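Local coordinates for chitin oligosaccahride binding protein NagB1 (Paenibacillus sp. FPU-7, PDB 7EHP) that binds the chitin oligosaccharides N,N'-diacetylchitobiose and N,N',N''-triacetylchitotriose as a bacterial extracellular solute-binding protein, probably handing them to a membrane importer, at residues F123-I128 with A259-F264; A231-R236 with G254-A259; K130-D135 with A148-S153. One frame throughout, in Å; residues are numbered along the deposited sequence.

Contact 1. Residues F123-I128 with A259-F264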
# COMPACT_ATOMS: atom_id res chain seq x y z
N PHE A 123 -10.42 5.01 -7.33
CA PHE A 123 -10.25 6.04 -8.35
C PHE A 123 -11.40 5.95 -9.35
O PHE A 123 -11.86 4.86 -9.69
CB PHE A 123 -8.91 5.87 -9.07
CG PHE A 123 -7.70 6.16 -8.20
CD1 PHE A 123 -7.25 5.23 -7.29
CD2 PHE A 123 -7.02 7.37 -8.32
CE1 PHE A 123 -6.15 5.48 -6.49
CE2 PHE A 123 -5.91 7.63 -7.51
CZ PHE A 123 -5.48 6.66 -6.61
N TYR A 124 -11.86 7.09 -9.84
CA TYR A 124 -12.91 7.00 -10.85
C TYR A 124 -12.75 8.10 -11.90
O TYR A 124 -12.05 9.10 -11.70
CB TYR A 124 -14.31 7.05 -10.20
CG TYR A 124 -14.76 8.41 -9.72
CD1 TYR A 124 -14.16 9.02 -8.60
CD2 TYR A 124 -15.80 9.08 -10.37
CE1 TYR A 124 -14.59 10.26 -8.16
CE2 TYR A 124 -16.23 10.32 -9.94
CZ TYR A 124 -15.63 10.90 -8.84
OH TYR A 124 -16.08 12.13 -8.43
N ASN A 125 -13.38 7.87 -13.04
CA ASN A 125 -13.34 8.79 -14.16
C ASN A 125 -14.62 9.63 -14.14
O ASN A 125 -15.71 9.12 -14.43
CB ASN A 125 -13.17 8.02 -15.47
CG ASN A 125 -13.07 8.93 -16.68
OD1 ASN A 125 -13.66 10.01 -16.70
ND2 ASN A 125 -12.32 8.49 -17.70
N LYS A 126 -14.47 10.92 -13.81
CA LYS A 126 -15.62 11.82 -13.72
C LYS A 126 -16.34 11.96 -15.06
O LYS A 126 -17.56 12.17 -15.08
CB LYS A 126 -15.15 13.20 -13.23
CG LYS A 126 -14.78 13.30 -11.75
CD LYS A 126 -13.90 14.54 -11.52
CE LYS A 126 -14.11 15.15 -10.15
NZ LYS A 126 -14.05 14.14 -9.08
N GLN A 127 -15.61 11.85 -16.18
CA GLN A 127 -16.27 11.98 -17.48
C GLN A 127 -17.03 10.71 -17.87
O GLN A 127 -18.08 10.81 -18.54
CB GLN A 127 -15.24 12.36 -18.55
CG GLN A 127 -15.70 12.15 -20.00
CD GLN A 127 -16.84 13.08 -20.43
OE1 GLN A 127 -16.92 14.24 -20.01
NE2 GLN A 127 -17.73 12.56 -21.27
N ILE A 128 -16.55 9.53 -17.48
CA ILE A 128 -17.33 8.32 -17.72
C ILE A 128 -18.59 8.32 -16.86
O ILE A 128 -19.68 7.96 -17.33
CB ILE A 128 -16.49 7.06 -17.50
CG1 ILE A 128 -15.41 6.92 -18.57
CG2 ILE A 128 -17.35 5.81 -17.59
CD1 ILE A 128 -14.43 5.79 -18.30
N ALA A 259 -6.84 13.27 -17.40
CA ALA A 259 -6.11 13.71 -16.21
C ALA A 259 -6.98 14.51 -15.24
O ALA A 259 -7.03 14.22 -14.04
CB ALA A 259 -4.88 14.51 -16.63
N GLU A 260 -7.67 15.55 -15.73
CA GLU A 260 -8.40 16.41 -14.81
C GLU A 260 -9.72 15.79 -14.34
O GLU A 260 -10.21 16.12 -13.26
CB GLU A 260 -8.67 17.78 -15.44
CG GLU A 260 -9.02 18.90 -14.45
CD GLU A 260 -7.96 19.14 -13.36
OE1 GLU A 260 -8.28 19.88 -12.40
OE2 GLU A 260 -6.82 18.62 -13.46
N ASP A 261 -10.32 14.91 -15.13
CA ASP A 261 -11.56 14.30 -14.68
C ASP A 261 -11.32 12.98 -13.94
O ASP A 261 -12.20 12.11 -13.91
CB ASP A 261 -12.53 14.15 -15.86
CG ASP A 261 -11.88 13.58 -17.09
OD1 ASP A 261 -11.09 12.63 -16.96
OD2 ASP A 261 -12.12 14.12 -18.20
N ILE A 262 -10.14 12.82 -13.30
CA ILE A 262 -9.87 11.69 -12.41
C ILE A 262 -10.23 12.08 -10.99
O ILE A 262 -9.78 13.12 -10.49
CB ILE A 262 -8.40 11.24 -12.50
CG1 ILE A 262 -8.16 10.40 -13.74
CG2 ILE A 262 -8.05 10.38 -11.27
CD1 ILE A 262 -6.70 10.10 -14.01
N GLY A 263 -11.04 11.25 -10.32
CA GLY A 263 -11.40 11.48 -8.94
C GLY A 263 -11.17 10.28 -8.04
O GLY A 263 -10.58 9.28 -8.45
N PHE A 264 -11.65 10.35 -6.81
CA PHE A 264 -11.38 9.31 -5.82
C PHE A 264 -12.49 9.35 -4.79
O PHE A 264 -12.87 10.44 -4.34
CB PHE A 264 -10.01 9.54 -5.16
CG PHE A 264 -9.65 8.55 -4.08
CD1 PHE A 264 -10.12 8.70 -2.78
CD2 PHE A 264 -8.81 7.48 -4.36
CE1 PHE A 264 -9.79 7.79 -1.80
CE2 PHE A 264 -8.48 6.56 -3.39
CZ PHE A 264 -8.96 6.71 -2.10
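Asp261, in the type I turn from Ala259 to Ile262, meets the chain just where strand 109-125 gives way to helix 126-132. Its carbonyl O takes the N-H of Lys126 at 2.6 Å, and Lys126 CB lies 3.2 Å from the same Asp261 O. The Asp261 carboxylate runs beside the Asn125 amide, pointing the same way, with the two planes 19° apart and Asp261 OD1 3.7 Å from Asn125 OD1. Asn125 is the N-cap of helix 126-132, its OD1 accepting from Ile128 N and, weakly, from Gln127 N.

Ile262 and Asn125 form an antiparallel non-hydrogen-bonded pair; Ile262 CG2 touches the edge of the Phe123 ring, 4.3 Å from Phe123 CD2. Here strand 262-265 joins the sheet antiparallel to strand 109-125, whose other edge bonds to strand 237-243, within the α/β fold of a solute-binding protein.

Gly263 makes the hydrogen-bonded pair with Tyr124. Gly263 N reaches Tyr124 O at 2.7 Å, while Tyr124 N bonds to Gly263 O at 2.9 Å. A CB on Gly263 would run into both Tyr124 CE1 and Lys126 NZ. That ammonium is held by Tyr124 OH, 2.9 Å from Lys126 NZ, and by a salt bridge to Glu340.

Phe264, its CG anti to the backbone N (chi1 178°), sends its ring edge at the face of Phe123: a T-shaped pair with planes at 85°, Phe264 CD2 sitting over the centre of the Phe123 ring. Phe264 N lies at the edge of the Tyr124 ring, 3.2 Å from Tyr124 CE1, and donates to Glu340.

Contact 2. Residues A231-R236 with G254-A259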
# COMPACT_ATOMS: atom_id res chain seq x y z
N ALA A 231 -5.24 0.63 -17.88
CA ALA A 231 -6.64 0.58 -18.30
C ALA A 231 -7.40 1.78 -17.79
O ALA A 231 -8.15 2.42 -18.54
CB ALA A 231 -7.30 -0.72 -17.82
N PHE A 232 -7.21 2.12 -16.51
CA PHE A 232 -7.90 3.27 -15.95
C PHE A 232 -7.44 4.57 -16.59
O PHE A 232 -8.27 5.41 -16.99
CB PHE A 232 -7.69 3.32 -14.44
CG PHE A 232 -8.40 4.46 -13.78
CD1 PHE A 232 -9.80 4.49 -13.76
CD2 PHE A 232 -7.68 5.51 -13.22
CE1 PHE A 232 -10.47 5.55 -13.17
CE2 PHE A 232 -8.34 6.57 -12.63
CZ PHE A 232 -9.75 6.59 -12.60
N ARG A 233 -6.13 4.80 -16.69
CA ARG A 233 -5.69 6.10 -17.17
C ARG A 233 -5.94 6.27 -18.67
O ARG A 233 -6.05 7.40 -19.15
CB ARG A 233 -4.21 6.33 -16.83
CG ARG A 233 -3.21 5.89 -17.88
CD ARG A 233 -1.78 6.05 -17.35
NE ARG A 233 -0.81 5.44 -18.26
CZ ARG A 233 0.38 4.99 -17.89
NH1 ARG A 233 0.77 5.05 -16.62
NH2 ARG A 233 1.18 4.45 -18.79
N GLU A 234 -6.07 5.17 -19.41
CA GLU A 234 -6.40 5.25 -20.82
C GLU A 234 -7.92 5.26 -21.07
O GLU A 234 -8.35 5.15 -22.21
CB GLU A 234 -5.73 4.09 -21.58
CG GLU A 234 -4.21 4.25 -21.71
CD GLU A 234 -3.44 2.95 -22.05
OE1 GLU A 234 -4.06 1.92 -22.43
OE2 GLU A 234 -2.19 2.97 -21.94
N GLY A 235 -8.72 5.41 -20.02
CA GLY A 235 -10.15 5.61 -20.18
C GLY A 235 -10.97 4.39 -20.51
O GLY A 235 -12.12 4.52 -20.96
N ARG A 236 -10.43 3.19 -20.31
CA ARG A 236 -11.18 1.97 -20.61
C ARG A 236 -11.97 1.45 -19.42
O ARG A 236 -12.83 0.58 -19.60
CB ARG A 236 -10.23 0.88 -21.12
CG ARG A 236 -9.51 1.28 -22.38
CD ARG A 236 -8.74 0.14 -22.97
NE ARG A 236 -7.34 0.17 -22.58
CZ ARG A 236 -6.80 -0.72 -21.76
NH1 ARG A 236 -7.58 -1.69 -21.27
NH2 ARG A 236 -5.52 -0.64 -21.43
N GLY A 254 1.59 13.19 -21.83
CA GLY A 254 1.03 12.47 -22.96
C GLY A 254 0.89 10.98 -22.73
O GLY A 254 1.17 10.17 -23.62
N LYS A 255 0.48 10.61 -21.52
CA LYS A 255 0.05 9.26 -21.21
C LYS A 255 -1.43 9.17 -20.90
O LYS A 255 -2.07 8.16 -21.21
CB LYS A 255 0.80 8.73 -19.99
CG LYS A 255 2.23 8.41 -20.20
CD LYS A 255 2.81 8.10 -18.85
CE LYS A 255 4.28 7.86 -18.94
NZ LYS A 255 4.95 8.08 -17.64
N THR A 256 -1.96 10.22 -20.29
CA THR A 256 -3.24 10.20 -19.60
C THR A 256 -4.25 11.00 -20.41
O THR A 256 -4.13 12.23 -20.52
CB THR A 256 -3.08 10.76 -18.20
OG1 THR A 256 -2.08 10.00 -17.49
CG2 THR A 256 -4.42 10.73 -17.44
N LYS A 257 -5.23 10.30 -20.98
CA LYS A 257 -6.35 10.97 -21.63
C LYS A 257 -7.09 11.88 -20.66
O LYS A 257 -7.43 13.02 -20.99
CB LYS A 257 -7.32 9.92 -22.18
CG LYS A 257 -6.70 8.96 -23.17
CD LYS A 257 -7.68 7.87 -23.56
CE LYS A 257 -7.07 6.95 -24.62
NZ LYS A 257 -5.86 6.25 -24.12
N ILE A 258 -7.29 11.39 -19.44
CA ILE A 258 -8.39 11.79 -18.58
C ILE A 258 -7.88 12.43 -17.29
O ILE A 258 -8.44 12.21 -16.21
CB ILE A 258 -9.26 10.55 -18.28
CG1 ILE A 258 -8.40 9.49 -17.58
CG2 ILE A 258 -9.86 9.98 -19.57
CD1 ILE A 258 -9.18 8.48 -16.78
N ALA A 259 -6.84 13.27 -17.40
CA ALA A 259 -6.11 13.71 -16.21
C ALA A 259 -6.98 14.51 -15.24
O ALA A 259 -7.03 14.22 -14.04
CB ALA A 259 -4.88 14.51 -16.63
O HOH W 1 -0.97 5.00 -21.30
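The guanidinium of Arg233 has Lys255 CD over one face, 3.9 Å above the plane and offset toward the rim. At its edge, in the plane, sits a water that accepts from Arg233 NE at 3.1 Å. The same water donates to Glu234 OE2 at 2.5 Å and weakly to Lys255 O, so it links the end of helix 225-233 to the loop, though only weakly on the loop side. The second flat group, the guanidinium of Arg236, carries Ala231 CA against one face and Glu234 OE1 at its edge; the salt bridge from Arg236 NH2 to Glu234 OE1, 3.1 Å long, is nearly in the guanidinium plane.

Arg233 and Lys255 are like charges whose side chains cross, and Asp13 binds both, Arg233 NH1 and Lys255 NZ each forming a salt bridge with it. This probably offsets their mutual repulsion. Arg233 NH1 also donates to Ala249 O.

Deeper in, Ile258 presses on the backbone of the last helical turn. Its CG1, set between the backbone N and the carbonyl carbon (chi1 60°), lies 3.5 Å from Arg233 O. Beyond it, Ile258 CD1 comes within 3.2 Å of Phe232 O. Lys257 lays its chain across Glu234: Lys257 CD is 3.1 Å from Glu234 O, and the bend at its last torsion brings NZ near Glu234 CB.

Ile258 thus lies against carbonyls of the last helical turn and Lys257 against the residue that follows; this helix end is closed by a Schellman motif. Gly235, at positive phi (78°), is the C-prime residue, with Arg236 N bonded to Ala231 O and Gly235 N to Phe232 O.

Contact 3. Residues K130-D135 with A148-S153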
# COMPACT_ATOMS: atom_id res chain seq x y z
N LYS A 130 -20.24 10.95 -15.83
CA LYS A 130 -21.14 11.88 -16.51
C LYS A 130 -21.84 11.20 -17.69
O LYS A 130 -23.07 11.31 -17.85
CB LYS A 130 -20.36 13.11 -16.98
CG LYS A 130 -21.17 14.15 -17.77
CD LYS A 130 -20.24 15.15 -18.50
CE LYS A 130 -21.01 16.12 -19.41
NZ LYS A 130 -22.15 15.45 -20.10
N GLN A 131 -21.07 10.49 -18.51
CA GLN A 131 -21.63 9.83 -19.68
C GLN A 131 -22.70 8.81 -19.29
O GLN A 131 -23.75 8.73 -19.92
CB GLN A 131 -20.50 9.18 -20.47
CG GLN A 131 -20.92 8.60 -21.78
CD GLN A 131 -19.73 8.02 -22.50
OE1 GLN A 131 -18.62 8.55 -22.40
NE2 GLN A 131 -19.94 6.94 -23.24
N LEU A 132 -22.44 8.04 -18.23
CA LEU A 132 -23.40 7.06 -17.75
C LEU A 132 -24.52 7.67 -16.93
O LEU A 132 -25.47 6.95 -16.59
CB LEU A 132 -22.68 6.01 -16.89
CG LEU A 132 -21.37 5.44 -17.40
CD1 LEU A 132 -20.69 4.61 -16.31
CD2 LEU A 132 -21.64 4.61 -18.63
N ASN A 133 -24.42 8.96 -16.59
CA ASN A 133 -25.41 9.66 -15.77
C ASN A 133 -25.58 8.98 -14.41
O ASN A 133 -26.68 8.60 -14.01
CB ASN A 133 -26.76 9.78 -16.50
CG ASN A 133 -27.67 10.83 -15.89
OD1 ASN A 133 -28.89 10.63 -15.80
ND2 ASN A 133 -27.09 11.94 -15.45
N VAL A 134 -24.45 8.81 -13.72
CA VAL A 134 -24.42 8.26 -12.37
C VAL A 134 -23.62 9.18 -11.46
O VAL A 134 -22.62 9.78 -11.89
CB VAL A 134 -23.83 6.84 -12.34
CG1 VAL A 134 -24.80 5.82 -12.96
CG2 VAL A 134 -22.47 6.82 -13.05
N ASP A 135 -24.04 9.28 -10.19
CA ASP A 135 -23.31 9.96 -9.14
C ASP A 135 -22.30 9.01 -8.52
O ASP A 135 -22.25 7.82 -8.83
CB ASP A 135 -24.25 10.47 -8.04
CG ASP A 135 -25.33 11.39 -8.56
OD1 ASP A 135 -25.15 12.00 -9.63
OD2 ASP A 135 -26.37 11.49 -7.87
N ALA A 148 -23.08 -1.94 -13.43
CA ALA A 148 -23.94 -2.47 -14.50
C ALA A 148 -24.05 -1.50 -15.68
O ALA A 148 -23.98 -1.92 -16.84
CB ALA A 148 -25.32 -2.79 -13.94
N LYS A 149 -24.22 -0.21 -15.39
CA LYS A 149 -24.27 0.79 -16.46
C LYS A 149 -22.92 0.94 -17.15
O LYS A 149 -22.86 1.05 -18.38
CB LYS A 149 -24.74 2.14 -15.91
CG LYS A 149 -26.15 2.10 -15.33
CD LYS A 149 -26.73 3.48 -15.09
CE LYS A 149 -28.21 3.37 -14.72
NZ LYS A 149 -28.62 4.45 -13.79
N ALA A 150 -21.84 0.96 -16.37
CA ALA A 150 -20.51 1.04 -16.98
C ALA A 150 -20.30 -0.10 -17.96
O ALA A 150 -19.88 0.11 -19.10
CB ALA A 150 -19.43 1.04 -15.90
N LYS A 151 -20.60 -1.32 -17.52
CA LYS A 151 -20.41 -2.49 -18.37
C LYS A 151 -21.32 -2.45 -19.58
O LYS A 151 -20.92 -2.80 -20.70
CB LYS A 151 -20.65 -3.76 -17.57
CG LYS A 151 -19.94 -4.99 -18.09
CD LYS A 151 -20.09 -6.13 -17.09
CE LYS A 151 -19.53 -7.42 -17.64
NZ LYS A 151 -18.09 -7.23 -18.02
N ALA A 152 -22.57 -2.02 -19.38
CA ALA A 152 -23.50 -1.95 -20.50
C ALA A 152 -22.97 -1.04 -21.60
O ALA A 152 -23.15 -1.33 -22.79
CB ALA A 152 -24.87 -1.48 -20.01
N SER A 153 -22.24 0.01 -21.22
CA SER A 153 -21.73 0.99 -22.18
C SER A 153 -20.37 0.60 -22.75
O SER A 153 -19.77 1.41 -23.48
CB SER A 153 -21.64 2.36 -21.53
OG SER A 153 -22.87 2.72 -20.94
O HOH W 2 -28.00 6.57 -15.27
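Leu132 carries the apolar part of this contact, reaching from the end of helix 126-132 onto the last turns of helix 140-152. Its two methyls divide the work. Leu132 CD1 lands on Ala150, 3.6 Å from Ala150 CA and 3.8 Å from its CB, while Leu132 CD2 meets Ser153, 3.2 Å from Ser153 OG. The first torsion (chi1 -45°) sets the leucine CG on the side of the backbone N, anti to the carbonyl carbon; from there CD1 goes to Ala150 and CD2 to Ser153. An alanine here would probably open a gap above Ala150 and leave the hydroxyl end of Ser153 without its apolar cover. Phe155, in the loop that follows helix 140-152, also packs on Leu132. The second apolar touch is a slide: Val134 and Lys149 pass each other in opposite directions, with Val134 CG1 against the aliphatic chain of the lysine, 3.7 Å from Lys149 CD.

The polar link across the contact runs through a water. It donates to Asn133 O at 2.7 Å and accepts from Lys149 NZ, also at 2.7 Å. The lysine thus lays its carbon chain on Val134, while its NZ holds the water and forms a salt bridge with Asp145 of its own helix.

Backbone bonds close the two helix ends. Ser153 N returns to Lys149 O at 3.1 Å, completing the final turn of helix 140-152. Helix 126-132 finishes in a Schellman motif: Asn133 takes positive phi (58°), and one of the two bonds back into the last turn runs from Asn133 N to Lys130 O at 3.0 Å. The chain then runs on into Val134, whose side chain turns to helix 140-152, and the two successive helices, joined by a short loop, pack at the edge of the solute-binding fold.

All three contacts lie on the same side of the molecule. Contact 1 and contact 2 have centres about 10 Å apart and touch: Phe232 packs on Phe123 to Asn125, Ile258 meets Asn125, and Ala259 belongs to both. Contact 3, centred about 13 Å from contact 1, continues from it along helix 126-132; contacts 2 and 3 do not touch, their nearest atoms being about 7 Å apart. Along the chain, contact 1 closes a long excursion that contains contact 3 first and contact 2 later. Contact 1 pairs two strands, contact 2 seats a loop on a helix end, and contact 3 packs two helices. The side chains of Phe123 and Arg233 are about 11 and 13 Å from a bound N-acetylglucosamine.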